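Core protein VP7 (African horsesickness virus, PDB 1AHS) forms the surface layer of the viral core as a homotrimer that binds the structural protein VP3, this chain being its top domain. Local coordinates at residues B[11-19]-B[68-76]; B[41-50]-B[100-109]. All coordinates share one frame; numbering follows the deposited sequence.

How the contacts relate
Both contacts belong to the VP7 top domain, a beta sandwich, and they lie on opposite sides of the chain's centre, with their own centres about 22 Å apart. Their segments alternate along the sequence, yet the two do not touch; the nearest atoms are about 7 Å apart. Contact 1 joins the loop before strand 23-27 to strand 69-70 and the turn after it, at the trimer interface, where both neighbouring subunits reach it. Contact 2 lies closer to the middle of the domain, about 9 Å from the chain centre against 14 Å for contact 1, and pairs edge strand 41-44 with strand 106-110. Contact 1 thus lies where subunits meet, whereas contact 2 is touched by no other subunit.

Contact 1: B[11-19]-B[68-76]; sequences QQSGRYYVP and IFCDPQGAS
Gly14 and Tyr16 both hydrogen-bond to the backbone of Cys70. Cys70 N donates to Gly14 O at 3.0 Å (N-H...O angle 164°), and Tyr16 N donates to Cys70 O at 3.0 Å. Both backbone polar atoms of Cys70 are thereby satisfied in a single bridge beside Arg15. With CG anti to the backbone N (chi1 179°) and a bend at chi3, the chain of Arg15 brings its guanidinium past the sulfur: Cys70 SG lies over one face, 3.8 Å from Arg15 NH2. At the guanidinium edge, Arg15 NE donates in plane to Gln12 OE1 at 2.9 Å, which helps to hold the group's rotation together with bonds to the second subunit, from NH2 to its Gly74 O and from NH1 to its Ser76 OG. Arg15 NH1 also lies 3.2 Å from Pro72 O of its own chain. Tyr16 and Phe69 run side by side, with Tyr16 CD2 4.1 Å from Phe69 CE2, and the Tyr16 ring also makes a cation-pi contact with Arg115. Beyond the bridge, Asp71 OD1 takes the N-H of Gln73 at 2.8 Å from above its carboxylate plane, an Asx turn. The type I turn 71-74 and the type II turn 12-15 meet within one subunit, at the trimer interface.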
ATOM      1  N   GLN B  11      -9.129  -1.854  -2.237  1.00 21.76           N
ATOM      2  CA  GLN B  11      -9.387  -2.184  -0.867  1.00 14.76           C
ATOM      3  C   GLN B  11      -8.118  -2.049  -0.078  1.00 18.44           C
ATOM      4  O   GLN B  11      -7.030  -1.860  -0.632  1.00 19.93           O
ATOM      5  CB  GLN B  11      -9.998  -3.562  -0.761  1.00 18.61           C
ATOM      6  CG  GLN B  11      -9.400  -4.612  -1.631  1.00 19.97           C
ATOM      7  CD  GLN B  11     -10.280  -5.829  -1.672  1.00 23.75           C
ATOM      8  OE1 GLN B  11     -10.079  -6.778  -0.917  1.00 30.94           O
ATOM      9  NE2 GLN B  11     -11.290  -5.802  -2.537  1.00 23.11           N
ATOM     10  N   GLN B  12      -8.247  -2.037   1.237  1.00 19.94           N
ATOM     11  CA  GLN B  12      -7.064  -1.877   2.046  1.00 20.37           C
ATOM     12  C   GLN B  12      -6.271  -3.106   1.891  1.00 19.16           C
ATOM     13  O   GLN B  12      -6.785  -4.202   1.986  1.00 22.69           O
ATOM     14  CB  GLN B  12      -7.413  -1.696   3.520  1.00 17.52           C
ATOM     15  CG  GLN B  12      -6.195  -1.616   4.422  1.00 18.56           C
ATOM     16  CD  GLN B  12      -6.522  -1.626   5.893  1.00 18.90           C
ATOM     17  OE1 GLN B  12      -7.396  -2.351   6.354  1.00 18.98           O
ATOM     18  NE2 GLN B  12      -5.767  -0.863   6.652  1.00 22.03           N
ATOM     19  N   SER B  13      -4.987  -2.906   1.745  1.00 23.65           N
ATOM     20  CA  SER B  13      -4.052  -3.996   1.620  1.00 25.14           C
ATOM     21  C   SER B  13      -3.881  -4.799   2.893  1.00 23.07           C
ATOM     22  O   SER B  13      -3.621  -4.239   3.947  1.00 29.35           O
ATOM     23  CB  SER B  13      -2.684  -3.443   1.260  1.00 25.58           C
ATOM     24  OG  SER B  13      -1.678  -4.397   1.553  1.00 26.52           O
ATOM     25  N   GLY B  14      -3.899  -6.118   2.748  1.00 22.89           N
ATOM     26  CA  GLY B  14      -3.690  -7.008   3.852  1.00 19.09           C
ATOM     27  C   GLY B  14      -4.837  -7.276   4.766  1.00 21.87           C
ATOM     28  O   GLY B  14      -4.632  -7.890   5.796  1.00 24.76           O
ATOM     29  N   ARG B  15      -6.031  -6.823   4.430  1.00 21.74           N
ATOM     30  CA  ARG B  15      -7.182  -7.085   5.275  1.00 20.36           C
ATOM     31  C   ARG B  15      -8.007  -8.235   4.686  1.00 25.54           C
ATOM     32  O   ARG B  15      -8.580  -8.109   3.608  1.00 27.72           O
ATOM     33  CB  ARG B  15      -8.039  -5.830   5.431  1.00 19.79           C
ATOM     34  CG  ARG B  15      -9.293  -6.063   6.311  1.00 21.02           C
ATOM     35  CD  ARG B  15      -9.902  -4.758   6.785  1.00 18.81           C
ATOM     36  NE  ARG B  15      -9.106  -4.175   7.845  1.00 19.09           N
ATOM     37  CZ  ARG B  15      -9.352  -4.362   9.136  1.00 17.20           C
ATOM     38  NH1 ARG B  15     -10.381  -5.116   9.506  1.00 19.26           N
ATOM     39  NH2 ARG B  15      -8.577  -3.777  10.053  1.00 23.44           N
ATOM     40  N   TYR B  16      -8.099  -9.350   5.394  1.00 22.84           N
ATOM     41  CA  TYR B  16      -8.825 -10.469   4.853  1.00 24.38           C
ATOM     42  C   TYR B  16     -10.292 -10.180   4.567  1.00 25.54           C
ATOM     43  O   TYR B  16     -11.017  -9.671   5.419  1.00 27.88           O
ATOM     44  CB  TYR B  16      -8.641 -11.662   5.771  1.00 23.74           C
ATOM     45  CG  TYR B  16      -9.086 -12.982   5.195  1.00 24.32           C
ATOM     46  CD1 TYR B  16     -10.387 -13.415   5.385  1.00 24.41           C
ATOM     47  CD2 TYR B  16      -8.200 -13.818   4.501  1.00 21.27           C
ATOM     48  CE1 TYR B  16     -10.817 -14.638   4.915  1.00 30.38           C
ATOM     49  CE2 TYR B  16      -8.624 -15.067   4.021  1.00 23.57           C
ATOM     50  CZ  TYR B  16      -9.940 -15.463   4.243  1.00 29.32           C
ATOM     51  OH  TYR B  16     -10.415 -16.692   3.861  1.00 34.77           O
ATOM     52  N   TYR B  17     -10.718 -10.469   3.339  1.00 25.25           N
ATOM     53  CA  TYR B  17     -12.093 -10.256   2.935  1.00 23.74           C
ATOM     54  C   TYR B  17     -12.507 -11.247   1.844  1.00 29.63           C
ATOM     55  O   TYR B  17     -12.126 -11.125   0.682  1.00 30.52           O
ATOM     56  CB  TYR B  17     -12.275  -8.853   2.433  1.00 23.70           C
ATOM     57  CG  TYR B  17     -13.698  -8.548   2.044  1.00 29.07           C
ATOM     58  CD1 TYR B  17     -14.708  -8.584   2.983  1.00 33.19           C
ATOM     59  CD2 TYR B  17     -14.034  -8.210   0.735  1.00 29.22           C
ATOM     60  CE1 TYR B  17     -16.026  -8.292   2.643  1.00 35.50           C
ATOM     61  CE2 TYR B  17     -15.346  -7.912   0.380  1.00 29.13           C
ATOM     62  CZ  TYR B  17     -16.339  -7.959   1.340  1.00 34.81           C
ATOM     63  OH  TYR B  17     -17.656  -7.700   1.017  1.00 40.80           O
ATOM     64  N   VAL B  18     -13.280 -12.239   2.264  1.00 30.25           N
ATOM     65  CA  VAL B  18     -13.828 -13.325   1.434  1.00 31.68           C
ATOM     66  C   VAL B  18     -15.265 -13.581   1.976  1.00 35.38           C
ATOM     67  O   VAL B  18     -15.485 -14.492   2.767  1.00 36.07           O
ATOM     68  CB  VAL B  18     -13.007 -14.609   1.640  1.00 26.74           C
ATOM     69  CG1 VAL B  18     -13.638 -15.739   0.911  1.00 30.04           C
ATOM     70  CG2 VAL B  18     -11.596 -14.416   1.183  1.00 19.98           C
ATOM     71  N   PRO B  19     -16.244 -12.745   1.586  1.00 36.03           N
ATOM     72  CA  PRO B  19     -17.645 -12.826   2.009  1.00 43.13           C
ATOM     73  C   PRO B  19     -18.432 -14.098   1.624  1.00 47.06           C
ATOM     74  O   PRO B  19     -19.321 -14.539   2.367  1.00 52.73           O
ATOM     75  CB  PRO B  19     -18.249 -11.570   1.388  1.00 43.15           C
ATOM     76  CG  PRO B  19     -17.510 -11.460   0.113  1.00 41.76           C
ATOM     77  CD  PRO B  19     -16.097 -11.709   0.551  1.00 40.32           C
ATOM     78  N   ILE B  68       2.608 -11.170   7.449  1.00 27.53           N
ATOM     79  CA  ILE B  68       1.579 -10.815   8.435  1.00 29.41           C
ATOM     80  C   ILE B  68       0.472  -9.980   7.755  1.00 28.77           C
ATOM     81  O   ILE B  68       0.738  -9.191   6.834  1.00 26.27           O
ATOM     82  CB  ILE B  68       2.084 -10.076   9.765  1.00 30.99           C
ATOM     83  CG1 ILE B  68       2.674  -8.770   9.427  1.00 30.82           C
ATOM     84  CG2 ILE B  68       3.104 -10.853  10.594  1.00 31.31           C
ATOM     85  CD1 ILE B  68       1.707  -7.734   9.747  1.00 44.26           C
ATOM     86  N   PHE B  69      -0.775 -10.209   8.158  1.00 23.00           N
ATOM     87  CA  PHE B  69      -1.904  -9.480   7.633  1.00 19.47           C
ATOM     88  C   PHE B  69      -2.959  -9.505   8.746  1.00 21.87           C
ATOM     89  O   PHE B  69      -2.618  -9.877   9.846  1.00 24.03           O
ATOM     90  CB  PHE B  69      -2.371 -10.098   6.296  1.00 20.68           C
ATOM     91  CG  PHE B  69      -2.936 -11.486   6.406  1.00 16.81           C
ATOM     92  CD1 PHE B  69      -2.125 -12.587   6.277  1.00 16.12           C
ATOM     93  CD2 PHE B  69      -4.289 -11.679   6.583  1.00 18.69           C
ATOM     94  CE1 PHE B  69      -2.662 -13.862   6.323  1.00 11.99           C
ATOM     95  CE2 PHE B  69      -4.826 -12.939   6.625  1.00 19.57           C
ATOM     96  CZ  PHE B  69      -3.999 -14.028   6.493  1.00 15.21           C
ATOM     97  N   CYS B  70      -4.217  -9.145   8.513  1.00 20.39           N
ATOM     98  CA  CYS B  70      -5.196  -9.186   9.608  1.00 20.53           C
ATOM     99  C   CYS B  70      -6.534  -9.816   9.256  1.00 20.75           C
ATOM    100  O   CYS B  70      -6.873  -9.998   8.087  1.00 25.03           O
ATOM    101  CB  CYS B  70      -5.438  -7.789  10.174  1.00 24.00           C
ATOM    102  SG  CYS B  70      -6.241  -6.654   9.111  1.00 35.16           S
ATOM    103  N   ASP B  71      -7.253 -10.246  10.276  1.00 21.20           N
ATOM    104  CA  ASP B  71      -8.575 -10.812  10.062  1.00 25.74           C
ATOM    105  C   ASP B  71      -9.573  -9.658  10.021  1.00 24.66           C
ATOM    106  O   ASP B  71      -9.192  -8.509  10.150  1.00 27.02           O
ATOM    107  CB  ASP B  71      -8.928 -11.914  11.106  1.00 33.45           C
ATOM    108  CG  ASP B  71      -9.139 -11.399  12.532  1.00 34.90           C
ATOM    109  OD1 ASP B  71      -9.248 -10.182  12.775  1.00 35.98           O
ATOM    110  OD2 ASP B  71      -9.231 -12.267  13.428  1.00 38.37           O
ATOM    111  N   PRO B  72     -10.859  -9.938   9.826  1.00 22.55           N
ATOM    112  CA  PRO B  72     -11.819  -8.854   9.771  1.00 22.10           C
ATOM    113  C   PRO B  72     -11.984  -8.024  11.014  1.00 27.47           C
ATOM    114  O   PRO B  72     -12.583  -6.957  10.935  1.00 29.74           O
ATOM    115  CB  PRO B  72     -13.083  -9.570   9.422  1.00 20.44           C
ATOM    116  CG  PRO B  72     -12.587 -10.630   8.527  1.00 18.39           C
ATOM    117  CD  PRO B  72     -11.480 -11.178   9.359  1.00 18.05           C
ATOM    118  N   GLN B  73     -11.409  -8.475  12.132  1.00 32.23           N
ATOM    119  CA  GLN B  73     -11.468  -7.770  13.410  1.00 33.84           C
ATOM    120  C   GLN B  73     -10.257  -6.912  13.750  1.00 32.64           C
ATOM    121  O   GLN B  73     -10.258  -6.256  14.809  1.00 36.36           O
ATOM    122  CB  GLN B  73     -11.673  -8.735  14.569  1.00 46.93           C
ATOM    123  CG  GLN B  73     -13.118  -9.038  14.901  1.00 62.67           C
ATOM    124  CD  GLN B  73     -13.676 -10.135  14.029  1.00 73.55           C
ATOM    125  OE1 GLN B  73     -14.833 -10.062  13.578  1.00 81.33           O
ATOM    126  NE2 GLN B  73     -12.849 -11.165  13.765  1.00 77.34           N
ATOM    127  N   GLY B  74      -9.187  -7.019  12.952  1.00 31.20           N
ATOM    128  CA  GLY B  74      -7.988  -6.197  13.150  1.00 25.87           C
ATOM    129  C   GLY B  74      -6.789  -6.881  13.755  1.00 27.87           C
ATOM    130  O   GLY B  74      -5.699  -6.298  13.838  1.00 30.04           O
ATOM    131  N   ALA B  75      -6.975  -8.156  14.070  1.00 27.03           N
ATOM    132  CA  ALA B  75      -5.969  -9.022  14.688  1.00 27.23           C
ATOM    133  C   ALA B  75      -4.948  -9.585  13.712  1.00 27.31           C
ATOM    134  O   ALA B  75      -5.325 -10.004  12.627  1.00 27.83           O
ATOM    135  CB  ALA B  75      -6.683 -10.157  15.337  1.00 30.07           C
ATOM    136  N   SER B  76      -3.674  -9.624  14.098  1.00 25.57           N
ATOM    137  CA  SER B  76      -2.635 -10.140  13.220  1.00 23.09           C
ATOM    138  C   SER B  76      -2.750 -11.618  12.918  1.00 26.51           C
ATOM    139  O   SER B  76      -2.952 -12.442  13.801  1.00 34.96           O
ATOM    140  CB  SER B  76      -1.255  -9.851  13.772  1.00 23.11           C
ATOM    141  OG  SER B  76      -1.026  -8.462  13.829  1.00 28.36           O
TER

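Contact 2: B[41-50]-B[100-109]; sequences AAGQVNALLA and WNTIAPVNVG
Trp100 packs its indole against the end of helix 46-49: Leu49 CB lies 3.7 Å from Trp100 CZ3, Ala50 CB is 4.0 Å from Trp100 CH2, and Ala50 N is at the ring edge. Val106 CG2 sits over one face of the indole, 3.5 Å from the ring plane and toward the rim, while the backbone N of Thr102 lies over the opposite face. Asn46 supplies the polar half of the contact. With CG anti to its carbonyl carbon (chi1 -78°), its amide meets the loop before strand 106-110 and uses both ends: OD1 accepts from Val106 N at 3.0 Å, and ND2 donates to Ala104 O at 2.8 Å. Trp100 NE1 also donates to Ala104 O, at 2.9 Å, arriving from the other face of the carbonyl plane, so two donors grip this one oxygen and tie indole and amide together. Further along, the backbones pair: Gly43 and Val108 exchange two hydrogen bonds, and Val45 N donates to Val106 O at 3.1 Å. The Val108 side chain packs on Leu118 and Phe120 of strand 116-122, joining the two sheets. The pairing is that of an antiparallel edge strand, 41-44, hydrogen-bonded to strand 106-110 in one sheet of the beta sandwich, with the short helix 46-49 following it.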
ATOM      1  N   ALA B  41      -7.428 -23.978   0.061  1.00 33.63           N
ATOM      2  CA  ALA B  41      -8.068 -23.461  -1.143  1.00 26.34           C
ATOM      3  C   ALA B  41      -7.197 -23.358  -2.383  1.00 28.34           C
ATOM      4  O   ALA B  41      -5.965 -23.236  -2.310  1.00 29.89           O
ATOM      5  CB  ALA B  41      -8.743 -22.135  -0.857  1.00 22.27           C
ATOM      6  N   ALA B  42      -7.877 -23.416  -3.526  1.00 27.34           N
ATOM      7  CA  ALA B  42      -7.251 -23.296  -4.825  1.00 26.83           C
ATOM      8  C   ALA B  42      -8.233 -22.589  -5.744  1.00 28.57           C
ATOM      9  O   ALA B  42      -9.463 -22.682  -5.563  1.00 28.72           O
ATOM     10  CB  ALA B  42      -6.929 -24.638  -5.358  1.00 32.57           C
ATOM     11  N   GLY B  43      -7.695 -21.893  -6.738  1.00 26.69           N
ATOM     12  CA  GLY B  43      -8.546 -21.169  -7.666  1.00 25.35           C
ATOM     13  C   GLY B  43      -7.691 -20.670  -8.801  1.00 28.21           C
ATOM     14  O   GLY B  43      -6.470 -20.865  -8.768  1.00 31.53           O
ATOM     15  N   GLN B  44      -8.336 -20.109  -9.826  1.00 33.06           N
ATOM     16  CA  GLN B  44      -7.670 -19.560 -11.024  1.00 34.30           C
ATOM     17  C   GLN B  44      -7.865 -18.050 -10.929  1.00 34.69           C
ATOM     18  O   GLN B  44      -8.944 -17.568 -10.614  1.00 40.61           O
ATOM     19  CB  GLN B  44      -8.268 -20.106 -12.327  1.00 37.87           C
ATOM     20  CG  GLN B  44      -7.363 -19.872 -13.555  1.00 48.18           C
ATOM     21  CD  GLN B  44      -7.981 -20.349 -14.845  1.00 49.96           C
ATOM     22  OE1 GLN B  44      -8.635 -19.584 -15.557  1.00 54.60           O
ATOM     23  NE2 GLN B  44      -7.799 -21.624 -15.143  1.00 50.65           N
ATOM     24  N   VAL B  45      -6.880 -17.301 -11.368  1.00 33.80           N
ATOM     25  CA  VAL B  45      -6.905 -15.886 -11.138  1.00 32.33           C
ATOM     26  C   VAL B  45      -6.725 -15.038 -12.401  1.00 32.81           C
ATOM     27  O   VAL B  45      -6.488 -13.826 -12.353  1.00 33.33           O
ATOM     28  CB  VAL B  45      -5.832 -15.715 -10.024  1.00 31.84           C
ATOM     29  CG1 VAL B  45      -4.685 -14.878 -10.427  1.00 31.34           C
ATOM     30  CG2 VAL B  45      -6.479 -15.397  -8.703  1.00 31.20           C
ATOM     31  N   ASN B  46      -6.950 -15.672 -13.545  1.00 33.21           N
ATOM     32  CA  ASN B  46      -6.813 -14.994 -14.831  1.00 35.51           C
ATOM     33  C   ASN B  46      -7.639 -13.712 -14.904  1.00 33.07           C
ATOM     34  O   ASN B  46      -7.092 -12.656 -15.110  1.00 36.15           O
ATOM     35  CB  ASN B  46      -7.198 -15.929 -15.977  1.00 33.20           C
ATOM     36  CG  ASN B  46      -6.121 -16.910 -16.293  1.00 35.37           C
ATOM     37  OD1 ASN B  46      -5.914 -17.877 -15.556  1.00 36.67           O
ATOM     38  ND2 ASN B  46      -5.387 -16.652 -17.362  1.00 35.60           N
ATOM     39  N   ALA B  47      -8.943 -13.809 -14.686  1.00 31.81           N
ATOM     40  CA  ALA B  47      -9.841 -12.663 -14.744  1.00 32.94           C
ATOM     41  C   ALA B  47      -9.387 -11.474 -13.933  1.00 34.66           C
ATOM     42  O   ALA B  47      -9.722 -10.337 -14.254  1.00 37.59           O
ATOM     43  CB  ALA B  47     -11.221 -13.071 -14.278  1.00 32.75           C
ATOM     44  N   LEU B  48      -8.627 -11.749 -12.884  1.00 31.10           N
ATOM     45  CA  LEU B  48      -8.149 -10.720 -11.987  1.00 25.54           C
ATOM     46  C   LEU B  48      -6.866 -10.060 -12.469  1.00 26.33           C
ATOM     47  O   LEU B  48      -6.793  -8.838 -12.491  1.00 24.59           O
ATOM     48  CB  LEU B  48      -7.966 -11.353 -10.604  1.00 28.68           C
ATOM     49  CG  LEU B  48      -7.842 -10.631  -9.246  1.00 29.82           C
ATOM     50  CD1 LEU B  48      -6.430 -10.682  -8.693  1.00 29.58           C
ATOM     51  CD2 LEU B  48      -8.396  -9.242  -9.291  1.00 28.55           C
ATOM     52  N   LEU B  49      -5.872 -10.852 -12.892  1.00 23.57           N
ATOM     53  CA  LEU B  49      -4.585 -10.306 -13.329  1.00 21.62           C
ATOM     54  C   LEU B  49      -4.537  -9.753 -14.716  1.00 26.37           C
ATOM     55  O   LEU B  49      -3.668  -8.973 -15.044  1.00 26.87           O
ATOM     56  CB  LEU B  49      -3.504 -11.351 -13.233  1.00 23.44           C
ATOM     57  CG  LEU B  49      -3.203 -11.894 -11.847  1.00 26.99           C
ATOM     58  CD1 LEU B  49      -1.910 -12.669 -11.974  1.00 20.80           C
ATOM     59  CD2 LEU B  49      -3.055 -10.748 -10.849  1.00 21.48           C
ATOM     60  N   ALA B  50      -5.452 -10.187 -15.550  1.00 30.64           N
ATOM     61  CA  ALA B  50      -5.499  -9.738 -16.901  1.00 34.36           C
ATOM     62  C   ALA B  50      -6.004  -8.345 -17.067  1.00 43.07           C
ATOM     63  O   ALA B  50      -7.134  -8.002 -16.636  1.00 44.50           O
ATOM     64  CB  ALA B  50      -6.338 -10.626 -17.683  1.00 33.26           C
ATOM     65  N   TRP B 100       4.164 -13.358 -18.370  1.00 26.43           N
ATOM     66  CA  TRP B 100       2.874 -13.983 -18.627  1.00 29.18           C
ATOM     67  C   TRP B 100       2.295 -13.530 -19.963  1.00 33.91           C
ATOM     68  O   TRP B 100       2.226 -12.328 -20.241  1.00 34.74           O
ATOM     69  CB  TRP B 100       1.902 -13.614 -17.519  1.00 23.82           C
ATOM     70  CG  TRP B 100       0.580 -14.233 -17.655  1.00 20.44           C
ATOM     71  CD1 TRP B 100       0.321 -15.515 -18.039  1.00 20.01           C
ATOM     72  CD2 TRP B 100      -0.691 -13.639 -17.325  1.00 16.75           C
ATOM     73  NE1 TRP B 100      -1.044 -15.757 -17.962  1.00 24.53           N
ATOM     74  CE2 TRP B 100      -1.679 -14.623 -17.534  1.00 19.50           C
ATOM     75  CE3 TRP B 100      -1.077 -12.386 -16.864  1.00 16.27           C
ATOM     76  CZ2 TRP B 100      -3.028 -14.388 -17.305  1.00 21.78           C
ATOM     77  CZ3 TRP B 100      -2.412 -12.154 -16.632  1.00 18.25           C
ATOM     78  CH2 TRP B 100      -3.374 -13.143 -16.850  1.00 20.77           C
ATOM     79  N   ASN B 101       1.764 -14.470 -20.734  1.00 30.49           N
ATOM     80  CA  ASN B 101       1.263 -14.078 -22.007  1.00 30.84           C
ATOM     81  C   ASN B 101      -0.143 -13.558 -22.016  1.00 30.07           C
ATOM     82  O   ASN B 101      -0.628 -13.214 -23.074  1.00 34.51           O
ATOM     83  CB  ASN B 101       1.470 -15.172 -23.038  1.00 35.36           C
ATOM     84  CG  ASN B 101       0.658 -16.402 -22.752  1.00 37.22           C
ATOM     85  OD1 ASN B 101      -0.376 -16.341 -22.083  1.00 39.05           O
ATOM     86  ND2 ASN B 101       1.087 -17.526 -23.298  1.00 40.94           N
ATOM     87  N   THR B 102      -0.802 -13.486 -20.866  1.00 26.79           N
ATOM     88  CA  THR B 102      -2.174 -12.955 -20.808  1.00 27.32           C
ATOM     89  C   THR B 102      -3.235 -14.005 -21.051  1.00 27.55           C
ATOM     90  O   THR B 102      -4.392 -13.870 -20.644  1.00 25.91           O
ATOM     91  CB  THR B 102      -2.289 -11.837 -21.841  1.00 25.22           C
ATOM     92  OG1 THR B 102      -1.557 -10.704 -21.357  1.00 30.59           O
ATOM     93  CG2 THR B 102      -3.679 -11.522 -22.219  1.00 24.50           C
ATOM     94  N   ILE B 103      -2.799 -15.115 -21.627  1.00 33.46           N
ATOM     95  CA  ILE B 103      -3.705 -16.183 -22.028  1.00 32.47           C
ATOM     96  C   ILE B 103      -3.684 -17.381 -21.144  1.00 33.60           C
ATOM     97  O   ILE B 103      -4.742 -17.919 -20.796  1.00 35.62           O
ATOM     98  CB  ILE B 103      -3.333 -16.728 -23.452  1.00 31.51           C
ATOM     99  CG1 ILE B 103      -3.370 -15.609 -24.467  1.00 30.10           C
ATOM    100  CG2 ILE B 103      -4.328 -17.791 -23.908  1.00 30.99           C
ATOM    101  CD1 ILE B 103      -4.723 -14.959 -24.524  1.00 36.28           C
ATOM    102  N   ALA B 104      -2.472 -17.883 -20.924  1.00 29.47           N
ATOM    103  CA  ALA B 104      -2.251 -19.087 -20.136  1.00 31.01           C
ATOM    104  C   ALA B 104      -2.856 -19.037 -18.739  1.00 36.12           C
ATOM    105  O   ALA B 104      -2.997 -17.946 -18.131  1.00 40.72           O
ATOM    106  CB  ALA B 104      -0.764 -19.408 -20.076  1.00 25.03           C
ATOM    107  N   PRO B 105      -3.243 -20.217 -18.205  1.00 37.94           N
ATOM    108  CA  PRO B 105      -3.842 -20.333 -16.869  1.00 35.40           C
ATOM    109  C   PRO B 105      -2.865 -20.034 -15.715  1.00 32.49           C
ATOM    110  O   PRO B 105      -1.712 -20.497 -15.735  1.00 32.07           O
ATOM    111  CB  PRO B 105      -4.324 -21.786 -16.850  1.00 31.61           C
ATOM    112  CG  PRO B 105      -3.295 -22.472 -17.650  1.00 35.54           C
ATOM    113  CD  PRO B 105      -3.116 -21.546 -18.834  1.00 32.49           C
ATOM    114  N   VAL B 106      -3.307 -19.191 -14.777  1.00 31.14           N
ATOM    115  CA  VAL B 106      -2.530 -18.855 -13.585  1.00 28.69           C
ATOM    116  C   VAL B 106      -3.331 -19.441 -12.436  1.00 30.68           C
ATOM    117  O   VAL B 106      -4.476 -19.051 -12.244  1.00 30.32           O
ATOM    118  CB  VAL B 106      -2.419 -17.357 -13.410  1.00 27.49           C
ATOM    119  CG1 VAL B 106      -1.766 -17.029 -12.101  1.00 25.24           C
ATOM    120  CG2 VAL B 106      -1.576 -16.794 -14.521  1.00 28.43           C
ATOM    121  N   ASN B 107      -2.814 -20.488 -11.787  1.00 31.95           N
ATOM    122  CA  ASN B 107      -3.528 -21.128 -10.666  1.00 26.40           C
ATOM    123  C   ASN B 107      -2.815 -20.779  -9.392  1.00 27.04           C
ATOM    124  O   ASN B 107      -1.583 -20.677  -9.309  1.00 25.40           O
ATOM    125  CB  ASN B 107      -3.651 -22.637 -10.805  1.00 32.92           C
ATOM    126  CG  ASN B 107      -4.427 -23.051 -12.045  1.00 38.90           C
ATOM    127  OD1 ASN B 107      -5.631 -22.899 -12.133  1.00 44.84           O
ATOM    128  ND2 ASN B 107      -3.720 -23.583 -13.013  1.00 47.99           N
ATOM    129  N   VAL B 108      -3.610 -20.691  -8.361  1.00 25.69           N
ATOM    130  CA  VAL B 108      -3.109 -20.233  -7.104  1.00 23.45           C
ATOM    131  C   VAL B 108      -3.560 -21.277  -6.079  1.00 22.93           C
ATOM    132  O   VAL B 108      -4.658 -21.840  -6.196  1.00 20.23           O
ATOM    133  CB  VAL B 108      -3.723 -18.812  -6.943  1.00 22.15           C
ATOM    134  CG1 VAL B 108      -5.022 -18.832  -6.184  1.00 18.38           C
ATOM    135  CG2 VAL B 108      -2.734 -17.844  -6.525  1.00 21.10           C
ATOM    136  N   GLY B 109      -2.674 -21.648  -5.163  1.00 22.53           N
ATOM    137  CA  GLY B 109      -3.076 -22.632  -4.187  1.00 19.21           C
ATOM    138  C   GLY B 109      -2.611 -22.356  -2.781  1.00 21.55           C
ATOM    139  O   GLY B 109      -1.511 -21.860  -2.570  1.00 21.65           O
TER